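Local coordinates for protein Pab-dependent poly(a)-specific ribonuclease subunit PAN2 (Neurospora crassa, PDB 4CZX) that probably shortens mRNA poly(A) tails as the catalytic subunit of the PAN2-PAN3 deadenylation complex, represented here by its N-terminal WD40 propeller domain, at residues A116-T120 and L159-I165; F204-G209 and A246-M251; V240-P244 and H269-L273. The contacts are given in a common frame with arbitrary orientation. Residue numbers count along the deposited sequence, not the author numbering.

In the fold
All three contacts join neighbouring blades of the seven-bladed WD40 propeller. Contact 1, its centre about 12 Å from that of the chain and largely buried, sets two innermost strands side by side and parallel, with a water between their backbones. Contacts 2 and 3 share one pair of blades, their centres about 10 Å apart. Contact 2, fully buried and centred about 10 Å from the chain centre, runs a second strand antiparallel over the next blade's innermost strand, with apolar and sulfur-bearing side chains between. Contact 3, centred about 19 Å out, is mostly buried too, though His269 is partly exposed, and adds an aromatic pair. Contacts 2 and 3 meet in one apolar patch around Leu273.

Contact 1: A116-T120 and L159-I165; sequences AMSFT and LKMSRYI
Leu159 overlaps Ala116 and Ser118, joining the innermost strands of two successive blades of the WD40 β-propeller. Strands 116-119 and 159-161 are extended and run parallel at 7°, their axes 5.0 Å apart. Ser118 lies nearest Lys160 (CA-CA 4.9 Å) and Phe119 nearest Met161 (CA-CA 5.6 Å). Leu159, in its mt rotamer, puts CG 3.9 Å from Ala116 CB and CB 3.6 Å from Ser118 CB. The chi1 t and chi2 p of Met161 carry its CE to 3.4 Å from Thr120 O, while its CB sits 3.3 Å from Phe119 O. After Met161 the chain turns back, Ser162 N bonding to Tyr164 O (3.0 Å), so that Ile165 CG2 reaches Ser118 OG at 3.8 Å. Ser118 OG itself donates to Phe119 O at 2.9 Å. No direct hydrogen bond links the segments. Instead, one water accepts from both backbones, 3.2 Å from Phe119 N and 3.0 Å from Met161 N.

Contact 2: F204-G209 and A246-M251; sequences FIVTCG and AAHVRM
This is an interblade interface of the WD40 propeller, where the second strand of one blade, 204-210, faces the innermost strand of the next, 248-251. The two run antiparallel in direction, at 170° with axes 6.3 Å apart, but belong to different sheets and share no hydrogen bond. Cys208 lies nearest Ala247 (CA-CA 5.6 Å) and Thr207 nearest Val249 (CA-CA 6.8 Å). Along extended strand 204-209, Phe204, Val206 and Cys208 direct their CB atoms toward the neighbour, which answers with Ala246, Val249 and Met251.

Cys208, with chi1 m, sits against Ala246, Ala247, His248 and Val249: its SG is 3.8 Å from Ala246 CB and 3.8 Å from Val249 CB, and its CB 3.3 Å from Ala246 O. Val206 CG2 meets Val249 CG1 at 3.8 Å and Met251 SD at 3.9 Å. Met251 folds into an mmm rotamer that brings CE to 4.0 Å from Phe204 CD2. At the far end a water accepts from Gly209 N (2.9 Å) and sits 2.9 Å from Ala246 O.

Ala247 and His248 form a classic β bulge opposite Val262. Arg250, its CB pointing away, bonds back from NH1 to Val249 O at 3.0 Å and forms salt bridges with Asp197 and Asp294. Apolar faces of adjoining sheets meeting without shared backbone bonds are typical of blade-to-blade packing in a β-propeller.

Contact 3: V240-P244 and H269-L273; sequences VPFAP and HVTDL
The aromatic interaction comes first: Phe242 points an edge at one face of the His269 ring in a T-shaped pair, ring centroids 4.6 Å apart and planes at 73°, with Phe242 CE1 3.3 Å from His269 CG. With chi1 t, Phe242 swings its ring toward His269, though its CB points sideways. Pro244 flanks the same imidazole, its CG 4.3 Å from His269 NE2, which is hydrogen-bonded to Gln267.

The aliphatic contacts lie at the other end, where Val240 (chi1 t) brings CG2 to 3.6 Å from Leu273 CD2 and CG1 to 4.1 Å from Thr271 CG2.

As for the backbones, segments 240-244 and 269-273 run 165° apart end to end. The nearest CA pairs are Val240-Leu273 (6.9 Å) and Phe242-His269 (8.3 Å). Val240 lies on one blade's outermost strand, 235-241; His269 and Thr271 lie on the next blade's third strand, 267-272, with Leu273 just beyond. With no hydrogen bond between them, the segments meet through a T-shaped aromatic pair and van der Waals contacts.

Contact 1: A116-T120 and L159-I165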
ATOM      1  N   ALA A 116     -20.409  27.750   5.768  1.00 22.07           N
ATOM      2  CA  ALA A 116     -20.663  28.814   4.827  1.00 22.19           C
ATOM      3  C   ALA A 116     -19.518  29.798   4.747  1.00 23.73           C
ATOM      4  O   ALA A 116     -18.814  30.055   5.723  1.00 26.06           O
ATOM      5  CB  ALA A 116     -21.958  29.568   5.208  1.00 23.44           C
ATOM      6  N   MET A 117     -19.371  30.384   3.578  1.00 20.76           N
ATOM      7  CA  MET A 117     -18.480  31.521   3.456  1.00 21.09           C
ATOM      8  C   MET A 117     -18.899  32.469   2.364  1.00 23.14           C
ATOM      9  O   MET A 117     -19.663  32.110   1.457  1.00 24.41           O
ATOM     10  CB  MET A 117     -17.077  31.046   3.199  1.00 24.35           C
ATOM     11  CG  MET A 117     -17.001  30.315   1.973  1.00 27.71           C
ATOM     12  SD  MET A 117     -15.279  29.915   1.852  1.00 70.53           S
ATOM     13  CE  MET A 117     -15.520  28.907   0.510  1.00 13.11           C
ATOM     14  N   SER A 118     -18.383  33.684   2.452  1.00 25.51           N
ATOM     15  CA  SER A 118     -18.729  34.733   1.504  1.00 25.54           C
ATOM     16  C   SER A 118     -17.582  35.710   1.362  1.00 26.14           C
ATOM     17  O   SER A 118     -16.683  35.758   2.198  1.00 23.14           O
ATOM     18  CB  SER A 118     -19.988  35.485   1.960  1.00 25.57           C
ATOM     19  OG  SER A 118     -19.693  36.324   3.067  1.00 26.49           O
ATOM     20  N   PHE A 119     -17.628  36.513   0.312  1.00 25.73           N
ATOM     21  CA  PHE A 119     -16.735  37.649   0.226  1.00 28.20           C
ATOM     22  C   PHE A 119     -17.217  38.722   1.196  1.00 31.80           C
ATOM     23  O   PHE A 119     -18.267  38.572   1.835  1.00 32.65           O
ATOM     24  CB  PHE A 119     -16.656  38.152  -1.216  1.00 32.55           C
ATOM     25  CG  PHE A 119     -16.105  37.120  -2.161  1.00 30.61           C
ATOM     26  CD1 PHE A 119     -14.771  36.750  -2.086  1.00 27.53           C
ATOM     27  CD2 PHE A 119     -16.920  36.497  -3.095  1.00 28.03           C
ATOM     28  CE1 PHE A 119     -14.249  35.782  -2.932  1.00 26.99           C
ATOM     29  CE2 PHE A 119     -16.408  35.526  -3.941  1.00 29.67           C
ATOM     30  CZ  PHE A 119     -15.065  35.175  -3.866  1.00 30.20           C
ATOM     31  N   THR A 120     -16.432  39.782   1.334  1.00 32.23           N
ATOM     32  CA  THR A 120     -16.733  40.832   2.293  1.00 30.70           C
ATOM     33  C   THR A 120     -16.671  42.176   1.572  1.00 32.00           C
ATOM     34  O   THR A 120     -17.136  42.288   0.441  1.00 34.18           O
ATOM     35  CB  THR A 120     -15.756  40.806   3.497  1.00 26.60           C
ATOM     36  OG1 THR A 120     -14.431  41.155   3.065  1.00 28.42           O
ATOM     37  CG2 THR A 120     -15.736  39.409   4.144  1.00 28.49           C
ATOM     38  N   LEU A 159     -23.931  32.196   3.691  1.00 26.15           N
ATOM     39  CA  LEU A 159     -23.409  33.560   3.645  1.00 30.81           C
ATOM     40  C   LEU A 159     -23.267  33.961   2.187  1.00 30.75           C
ATOM     41  O   LEU A 159     -22.768  33.177   1.387  1.00 27.43           O
ATOM     42  CB  LEU A 159     -22.045  33.661   4.341  1.00 26.34           C
ATOM     43  CG  LEU A 159     -21.964  33.381   5.847  1.00 27.74           C
ATOM     44  CD1 LEU A 159     -20.504  33.282   6.288  1.00 27.55           C
ATOM     45  CD2 LEU A 159     -22.656  34.499   6.602  1.00 28.27           C
ATOM     46  N   LYS A 160     -23.712  35.162   1.826  1.00 28.61           N
ATOM     47  CA  LYS A 160     -23.391  35.684   0.500  1.00 27.24           C
ATOM     48  C   LYS A 160     -23.357  37.204   0.500  1.00 32.44           C
ATOM     49  O   LYS A 160     -24.252  37.868   1.035  1.00 30.02           O
ATOM     50  CB  LYS A 160     -24.378  35.170  -0.561  1.00 29.18           C
ATOM     51  CG  LYS A 160     -24.108  35.745  -1.965  1.00 30.31           C
ATOM     52  CD  LYS A 160     -24.714  34.893  -3.078  1.00 33.90           C
ATOM     53  CE  LYS A 160     -24.574  35.571  -4.452  1.00 42.96           C
ATOM     54  NZ  LYS A 160     -25.079  34.692  -5.555  1.00 44.37           N
ATOM     55  N   MET A 161     -22.302  37.738  -0.107  1.00 27.53           N
ATOM     56  CA  MET A 161     -22.101  39.164  -0.240  1.00 25.98           C
ATOM     57  C   MET A 161     -22.761  39.708  -1.496  1.00 29.70           C
ATOM     58  O   MET A 161     -22.528  39.204  -2.589  1.00 29.44           O
ATOM     59  CB  MET A 161     -20.595  39.467  -0.269  1.00 27.62           C
ATOM     60  CG  MET A 161     -20.253  40.915  -0.516  1.00 25.30           C
ATOM     61  SD  MET A 161     -20.863  42.040   0.756  1.00 32.56           S
ATOM     62  CE  MET A 161     -20.283  43.604   0.070  1.00 39.22           C
ATOM     63  N   SER A 162     -23.607  40.716  -1.331  1.00 30.49           N
ATOM     64  CA  SER A 162     -24.098  41.493  -2.463  1.00 32.44           C
ATOM     65  C   SER A 162     -23.871  42.950  -2.129  1.00 34.59           C
ATOM     66  O   SER A 162     -22.759  43.460  -2.280  1.00 35.87           O
ATOM     67  CB  SER A 162     -25.577  41.214  -2.753  1.00 37.41           C
ATOM     68  OG  SER A 162     -26.374  41.300  -1.577  1.00 35.42           O
ATOM     69  N   ARG A 163     -24.926  43.615  -1.669  1.00 35.19           N
ATOM     70  CA  ARG A 163     -24.826  44.964  -1.120  1.00 40.32           C
ATOM     71  C   ARG A 163     -24.313  44.869   0.317  1.00 38.81           C
ATOM     72  O   ARG A 163     -23.544  45.711   0.780  1.00 37.59           O
ATOM     73  CB  ARG A 163     -26.187  45.669  -1.168  1.00 38.71           C
ATOM     74  CG  ARG A 163     -26.135  47.139  -0.779  1.00 39.66           C
ATOM     75  CD  ARG A 163     -27.527  47.778  -0.719  1.00 48.91           C
ATOM     76  NE  ARG A 163     -28.273  47.654  -1.970  1.00 47.47           N
ATOM     77  CZ  ARG A 163     -28.476  48.652  -2.826  1.00 57.04           C
ATOM     78  NH1 ARG A 163     -27.982  49.858  -2.572  1.00 55.06           N
ATOM     79  NH2 ARG A 163     -29.174  48.443  -3.937  1.00 59.07           N
ATOM     80  N   TYR A 164     -24.769  43.826   1.005  1.00 33.26           N
ATOM     81  CA  TYR A 164     -24.385  43.509   2.378  1.00 31.74           C
ATOM     82  C   TYR A 164     -24.099  42.024   2.425  1.00 29.48           C
ATOM     83  O   TYR A 164     -24.388  41.309   1.467  1.00 34.09           O
ATOM     84  CB  TYR A 164     -25.498  43.846   3.384  1.00 35.53           C
ATOM     85  CG  TYR A 164     -26.033  45.257   3.289  1.00 41.84           C
ATOM     86  CD1 TYR A 164     -25.263  46.342   3.692  1.00 52.32           C
ATOM     87  CD2 TYR A 164     -27.302  45.502   2.795  1.00 44.39           C
ATOM     88  CE1 TYR A 164     -25.744  47.634   3.598  1.00 55.76           C
ATOM     89  CE2 TYR A 164     -27.799  46.789   2.700  1.00 51.66           C
ATOM     90  CZ  TYR A 164     -27.015  47.852   3.106  1.00 57.98           C
ATOM     91  OH  TYR A 164     -27.500  49.132   3.014  1.00 62.75           O
ATOM     92  N   ILE A 165     -23.559  41.551   3.542  1.00 28.06           N
ATOM     93  CA  ILE A 165     -23.406  40.119   3.734  1.00 25.33           C
ATOM     94  C   ILE A 165     -24.731  39.570   4.247  1.00 31.52           C
ATOM     95  O   ILE A 165     -25.162  39.910   5.342  1.00 32.21           O
ATOM     96  CB  ILE A 165     -22.267  39.782   4.720  1.00 28.81           C
ATOM     97  CG1 ILE A 165     -20.918  40.199   4.126  1.00 32.31           C
ATOM     98  CG2 ILE A 165     -22.256  38.292   5.053  1.00 30.79           C
ATOM     99  CD1 ILE A 165     -19.765  40.097   5.108  1.00 35.83           C
TER
HETATM  100  O   HOH W   1     -20.229  36.039  -1.449  1.00 24.90           O

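Contact 2: F204-G209 and A246-M251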
ATOM      1  N   PHE A 204     -32.036  42.527  -3.801  1.00 35.33           N
ATOM      2  CA  PHE A 204     -32.943  41.561  -3.179  1.00 32.41           C
ATOM      3  C   PHE A 204     -32.259  40.448  -2.401  1.00 33.34           C
ATOM      4  O   PHE A 204     -31.132  40.060  -2.707  1.00 34.52           O
ATOM      5  CB  PHE A 204     -33.833  40.893  -4.236  1.00 33.45           C
ATOM      6  CG  PHE A 204     -34.664  41.857  -5.037  1.00 37.03           C
ATOM      7  CD1 PHE A 204     -35.878  42.319  -4.552  1.00 42.64           C
ATOM      8  CD2 PHE A 204     -34.236  42.284  -6.281  1.00 38.41           C
ATOM      9  CE1 PHE A 204     -36.644  43.214  -5.305  1.00 46.28           C
ATOM     10  CE2 PHE A 204     -34.999  43.179  -7.032  1.00 39.36           C
ATOM     11  CZ  PHE A 204     -36.201  43.632  -6.539  1.00 41.27           C
ATOM     12  N   ILE A 205     -32.967  39.933  -1.398  1.00 30.12           N
ATOM     13  CA  ILE A 205     -32.696  38.597  -0.874  1.00 30.65           C
ATOM     14  C   ILE A 205     -33.874  37.687  -1.195  1.00 34.38           C
ATOM     15  O   ILE A 205     -35.032  38.116  -1.119  1.00 33.60           O
ATOM     16  CB  ILE A 205     -32.481  38.575   0.648  1.00 33.17           C
ATOM     17  CG1 ILE A 205     -31.614  39.747   1.106  1.00 35.13           C
ATOM     18  CG2 ILE A 205     -31.904  37.209   1.085  1.00 28.74           C
ATOM     19  CD1 ILE A 205     -31.481  39.819   2.618  1.00 35.10           C
ATOM     20  N   VAL A 206     -33.581  36.441  -1.560  1.00 28.83           N
ATOM     21  CA  VAL A 206     -34.622  35.438  -1.738  1.00 28.92           C
ATOM     22  C   VAL A 206     -34.230  34.157  -0.998  1.00 32.85           C
ATOM     23  O   VAL A 206     -33.065  33.753  -0.996  1.00 28.74           O
ATOM     24  CB  VAL A 206     -34.893  35.135  -3.231  1.00 28.15           C
ATOM     25  CG1 VAL A 206     -35.721  36.243  -3.872  1.00 31.18           C
ATOM     26  CG2 VAL A 206     -33.571  34.898  -3.994  1.00 30.97           C
ATOM     27  N   THR A 207     -35.197  33.528  -0.331  1.00 31.15           N
ATOM     28  CA  THR A 207     -34.899  32.305   0.406  1.00 31.16           C
ATOM     29  C   THR A 207     -35.962  31.244   0.216  1.00 30.05           C
ATOM     30  O   THR A 207     -37.127  31.553  -0.071  1.00 31.58           O
ATOM     31  CB  THR A 207     -34.754  32.539   1.934  1.00 34.11           C
ATOM     32  OG1 THR A 207     -36.003  33.000   2.472  1.00 37.17           O
ATOM     33  CG2 THR A 207     -33.635  33.538   2.242  1.00 31.16           C
ATOM     34  N   CYS A 208     -35.532  29.996   0.385  1.00 28.33           N
ATOM     35  CA  CYS A 208     -36.424  28.849   0.492  1.00 31.32           C
ATOM     36  C   CYS A 208     -36.215  28.206   1.860  1.00 31.28           C
ATOM     37  O   CYS A 208     -35.109  28.209   2.378  1.00 31.06           O
ATOM     38  CB  CYS A 208     -36.135  27.827  -0.611  1.00 29.78           C
ATOM     39  SG  CYS A 208     -36.290  28.473  -2.276  1.00 34.44           S
ATOM     40  N   GLY A 209     -37.263  27.654   2.455  1.00 30.48           N
ATOM     41  CA  GLY A 209     -37.085  27.027   3.748  1.00 29.62           C
ATOM     42  C   GLY A 209     -38.382  26.432   4.254  1.00 30.50           C
ATOM     43  O   GLY A 209     -39.309  26.208   3.468  1.00 32.38           O
ATOM     44  N   ALA A 246     -41.158  25.409  -2.666  1.00 34.02           N
ATOM     45  CA  ALA A 246     -39.895  25.998  -3.128  1.00 32.14           C
ATOM     46  C   ALA A 246     -38.704  25.450  -2.374  1.00 32.30           C
ATOM     47  O   ALA A 246     -38.576  25.666  -1.171  1.00 32.28           O
ATOM     48  CB  ALA A 246     -39.944  27.501  -3.001  1.00 33.47           C
ATOM     49  N   ALA A 247     -37.825  24.766  -3.103  1.00 29.17           N
ATOM     50  CA  ALA A 247     -36.659  24.111  -2.518  1.00 28.79           C
ATOM     51  C   ALA A 247     -35.387  24.924  -2.767  1.00 29.15           C
ATOM     52  O   ALA A 247     -34.528  25.025  -1.886  1.00 30.76           O
ATOM     53  CB  ALA A 247     -36.516  22.707  -3.081  1.00 28.25           C
ATOM     54  N   HIS A 248     -35.270  25.486  -3.969  1.00 31.20           N
ATOM     55  CA  HIS A 248     -34.090  26.272  -4.333  1.00 26.78           C
ATOM     56  C   HIS A 248     -34.465  27.502  -5.132  1.00 27.59           C
ATOM     57  O   HIS A 248     -35.524  27.550  -5.781  1.00 33.81           O
ATOM     58  CB  HIS A 248     -33.092  25.423  -5.126  1.00 33.18           C
ATOM     59  CG  HIS A 248     -32.744  24.142  -4.441  1.00 33.24           C
ATOM     60  ND1 HIS A 248     -31.843  24.076  -3.401  1.00 31.98           N
ATOM     61  CD2 HIS A 248     -33.220  22.889  -4.614  1.00 33.66           C
ATOM     62  CE1 HIS A 248     -31.780  22.832  -2.961  1.00 34.69           C
ATOM     63  NE2 HIS A 248     -32.602  22.093  -3.683  1.00 31.05           N
ATOM     64  N   VAL A 249     -33.587  28.498  -5.069  1.00 28.67           N
ATOM     65  CA  VAL A 249     -33.808  29.754  -5.755  1.00 26.49           C
ATOM     66  C   VAL A 249     -32.476  30.411  -6.116  1.00 27.21           C
ATOM     67  O   VAL A 249     -31.497  30.352  -5.361  1.00 26.55           O
ATOM     68  CB  VAL A 249     -34.666  30.726  -4.902  1.00 26.37           C
ATOM     69  CG1 VAL A 249     -33.906  31.170  -3.650  1.00 31.45           C
ATOM     70  CG2 VAL A 249     -35.138  31.917  -5.727  1.00 28.08           C
ATOM     71  N   ARG A 250     -32.450  31.003  -7.301  1.00 27.79           N
ATOM     72  CA  ARG A 250     -31.331  31.828  -7.731  1.00 28.36           C
ATOM     73  C   ARG A 250     -31.875  33.074  -8.395  1.00 27.86           C
ATOM     74  O   ARG A 250     -32.846  33.001  -9.148  1.00 32.54           O
ATOM     75  CB  ARG A 250     -30.422  31.084  -8.713  1.00 30.12           C
ATOM     76  CG  ARG A 250     -29.585  29.974  -8.097  1.00 29.86           C
ATOM     77  CD  ARG A 250     -28.514  30.539  -7.179  1.00 25.49           C
ATOM     78  NE  ARG A 250     -27.639  29.496  -6.630  1.00 27.46           N
ATOM     79  CZ  ARG A 250     -27.760  28.979  -5.414  1.00 29.97           C
ATOM     80  NH1 ARG A 250     -28.747  29.362  -4.603  1.00 27.35           N
ATOM     81  NH2 ARG A 250     -26.902  28.057  -5.012  1.00 25.59           N
ATOM     82  N   MET A 251     -31.239  34.211  -8.124  1.00 30.65           N
ATOM     83  CA  MET A 251     -31.527  35.432  -8.873  1.00 30.64           C
ATOM     84  C   MET A 251     -30.971  35.276 -10.277  1.00 36.46           C
ATOM     85  O   MET A 251     -29.872  34.740 -10.461  1.00 34.07           O
ATOM     86  CB  MET A 251     -30.910  36.659  -8.204  1.00 30.35           C
ATOM     87  CG  MET A 251     -31.519  36.994  -6.857  1.00 36.13           C
ATOM     88  SD  MET A 251     -33.280  37.373  -6.967  1.00 36.34           S
ATOM     89  CE  MET A 251     -33.304  38.841  -8.009  1.00 31.75           C
TER
HETATM   90  O   HOH W   2     -39.563  27.684   0.670  1.00 26.44           O

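Contact 3: V240-P244 and H269-L273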
ATOM      1  N   VAL A 240     -43.159  35.247  -3.067  1.00 42.20           N
ATOM      2  CA  VAL A 240     -43.528  34.701  -4.365  1.00 45.41           C
ATOM      3  C   VAL A 240     -44.209  33.345  -4.193  1.00 40.46           C
ATOM      4  O   VAL A 240     -43.579  32.372  -3.755  1.00 38.32           O
ATOM      5  CB  VAL A 240     -42.307  34.546  -5.287  1.00 48.78           C
ATOM      6  CG1 VAL A 240     -42.710  33.884  -6.603  1.00 48.67           C
ATOM      7  CG2 VAL A 240     -41.662  35.901  -5.545  1.00 57.26           C
ATOM      8  N   PRO A 241     -45.502  33.274  -4.539  1.00 47.74           N
ATOM      9  CA  PRO A 241     -46.256  32.022  -4.417  1.00 46.62           C
ATOM     10  C   PRO A 241     -45.650  30.925  -5.277  1.00 44.26           C
ATOM     11  O   PRO A 241     -45.338  31.161  -6.442  1.00 43.06           O
ATOM     12  CB  PRO A 241     -47.655  32.400  -4.920  1.00 48.93           C
ATOM     13  CG  PRO A 241     -47.718  33.898  -4.818  1.00 55.82           C
ATOM     14  CD  PRO A 241     -46.327  34.368  -5.085  1.00 52.68           C
ATOM     15  N   PHE A 242     -45.472  29.742  -4.703  1.00 41.06           N
ATOM     16  CA  PHE A 242     -44.878  28.638  -5.430  1.00 41.16           C
ATOM     17  C   PHE A 242     -45.457  27.320  -4.913  1.00 42.10           C
ATOM     18  O   PHE A 242     -44.837  26.629  -4.096  1.00 38.92           O
ATOM     19  CB  PHE A 242     -43.352  28.671  -5.287  1.00 36.71           C
ATOM     20  CG  PHE A 242     -42.633  27.760  -6.232  1.00 37.00           C
ATOM     21  CD1 PHE A 242     -42.514  28.081  -7.573  1.00 37.83           C
ATOM     22  CD2 PHE A 242     -42.074  26.580  -5.780  1.00 33.29           C
ATOM     23  CE1 PHE A 242     -41.833  27.238  -8.444  1.00 42.52           C
ATOM     24  CE2 PHE A 242     -41.390  25.735  -6.645  1.00 41.77           C
ATOM     25  CZ  PHE A 242     -41.269  26.060  -7.975  1.00 42.93           C
ATOM     26  N   ALA A 243     -46.654  26.993  -5.396  1.00 43.78           N
ATOM     27  CA  ALA A 243     -47.403  25.809  -4.963  1.00 48.87           C
ATOM     28  C   ALA A 243     -46.638  24.482  -5.047  1.00 43.83           C
ATOM     29  O   ALA A 243     -46.853  23.605  -4.209  1.00 45.36           O
ATOM     30  CB  ALA A 243     -48.703  25.701  -5.759  1.00 49.22           C
ATOM     31  N   PRO A 244     -45.750  24.306  -6.050  1.00 44.16           N
ATOM     32  CA  PRO A 244     -44.991  23.042  -6.021  1.00 43.57           C
ATOM     33  C   PRO A 244     -44.013  22.887  -4.851  1.00 40.29           C
ATOM     34  O   PRO A 244     -43.348  21.854  -4.806  1.00 38.46           O
ATOM     35  CB  PRO A 244     -44.215  23.071  -7.345  1.00 42.71           C
ATOM     36  CG  PRO A 244     -45.049  23.948  -8.239  1.00 46.59           C
ATOM     37  CD  PRO A 244     -45.583  25.008  -7.338  1.00 43.41           C
ATOM     38  N   HIS A 269     -39.848  27.597 -12.085  1.00 37.41           N
ATOM     39  CA  HIS A 269     -40.521  28.827 -12.493  1.00 38.19           C
ATOM     40  C   HIS A 269     -39.502  29.945 -12.624  1.00 43.34           C
ATOM     41  O   HIS A 269     -38.675  30.138 -11.733  1.00 37.93           O
ATOM     42  CB  HIS A 269     -41.598  29.249 -11.494  1.00 42.96           C
ATOM     43  CG  HIS A 269     -42.761  28.309 -11.412  1.00 46.58           C
ATOM     44  ND1 HIS A 269     -43.942  28.650 -10.787  1.00 46.37           N
ATOM     45  CD2 HIS A 269     -42.925  27.045 -11.864  1.00 47.44           C
ATOM     46  CE1 HIS A 269     -44.786  27.637 -10.864  1.00 50.16           C
ATOM     47  NE2 HIS A 269     -44.192  26.648 -11.509  1.00 47.26           N
ATOM     48  N   VAL A 270     -39.564  30.673 -13.735  1.00 40.07           N
ATOM     49  CA  VAL A 270     -38.757  31.874 -13.901  1.00 38.24           C
ATOM     50  C   VAL A 270     -39.719  33.027 -13.696  1.00 38.04           C
ATOM     51  O   VAL A 270     -40.605  33.254 -14.522  1.00 41.28           O
ATOM     52  CB  VAL A 270     -38.073  31.940 -15.275  1.00 42.13           C
ATOM     53  CG1 VAL A 270     -37.227  33.196 -15.384  1.00 39.06           C
ATOM     54  CG2 VAL A 270     -37.204  30.710 -15.489  1.00 46.23           C
ATOM     55  N   THR A 271     -39.576  33.726 -12.576  1.00 40.51           N
ATOM     56  CA  THR A 271     -40.620  34.641 -12.123  1.00 40.45           C
ATOM     57  C   THR A 271     -40.107  36.024 -11.777  1.00 41.27           C
ATOM     58  O   THR A 271     -39.159  36.170 -11.002  1.00 41.50           O
ATOM     59  CB  THR A 271     -41.337  34.091 -10.877  1.00 46.99           C
ATOM     60  OG1 THR A 271     -41.791  32.757 -11.134  1.00 57.17           O
ATOM     61  CG2 THR A 271     -42.525  34.973 -10.504  1.00 47.15           C
ATOM     62  N   ASP A 272     -40.743  37.044 -12.341  1.00 46.49           N
ATOM     63  CA  ASP A 272     -40.401  38.404 -11.970  1.00 49.01           C
ATOM     64  C   ASP A 272     -40.891  38.685 -10.561  1.00 48.43           C
ATOM     65  O   ASP A 272     -42.071  38.520 -10.264  1.00 52.26           O
ATOM     66  CB  ASP A 272     -40.995  39.423 -12.937  1.00 56.66           C
ATOM     67  CG  ASP A 272     -40.680  40.839 -12.523  1.00 65.18           C
ATOM     68  OD1 ASP A 272     -41.398  41.364 -11.649  1.00 73.98           O
ATOM     69  OD2 ASP A 272     -39.710  41.422 -13.052  1.00 69.43           O
ATOM     70  N   LEU A 273     -39.973  39.122  -9.704  1.00 42.83           N
ATOM     71  CA  LEU A 273     -40.281  39.383  -8.304  1.00 39.57           C
ATOM     72  C   LEU A 273     -41.332  40.472  -8.134  1.00 50.01           C
ATOM     73  O   LEU A 273     -42.157  40.405  -7.225  1.00 59.53           O
ATOM     74  CB  LEU A 273     -39.018  39.786  -7.548  1.00 35.66           C
ATOM     75  CG  LEU A 273     -37.969  38.675  -7.410  1.00 33.89           C
ATOM     76  CD1 LEU A 273     -36.842  39.105  -6.481  1.00 43.06           C
ATOM     77  CD2 LEU A 273     -38.627  37.408  -6.900  1.00 36.74           C
TER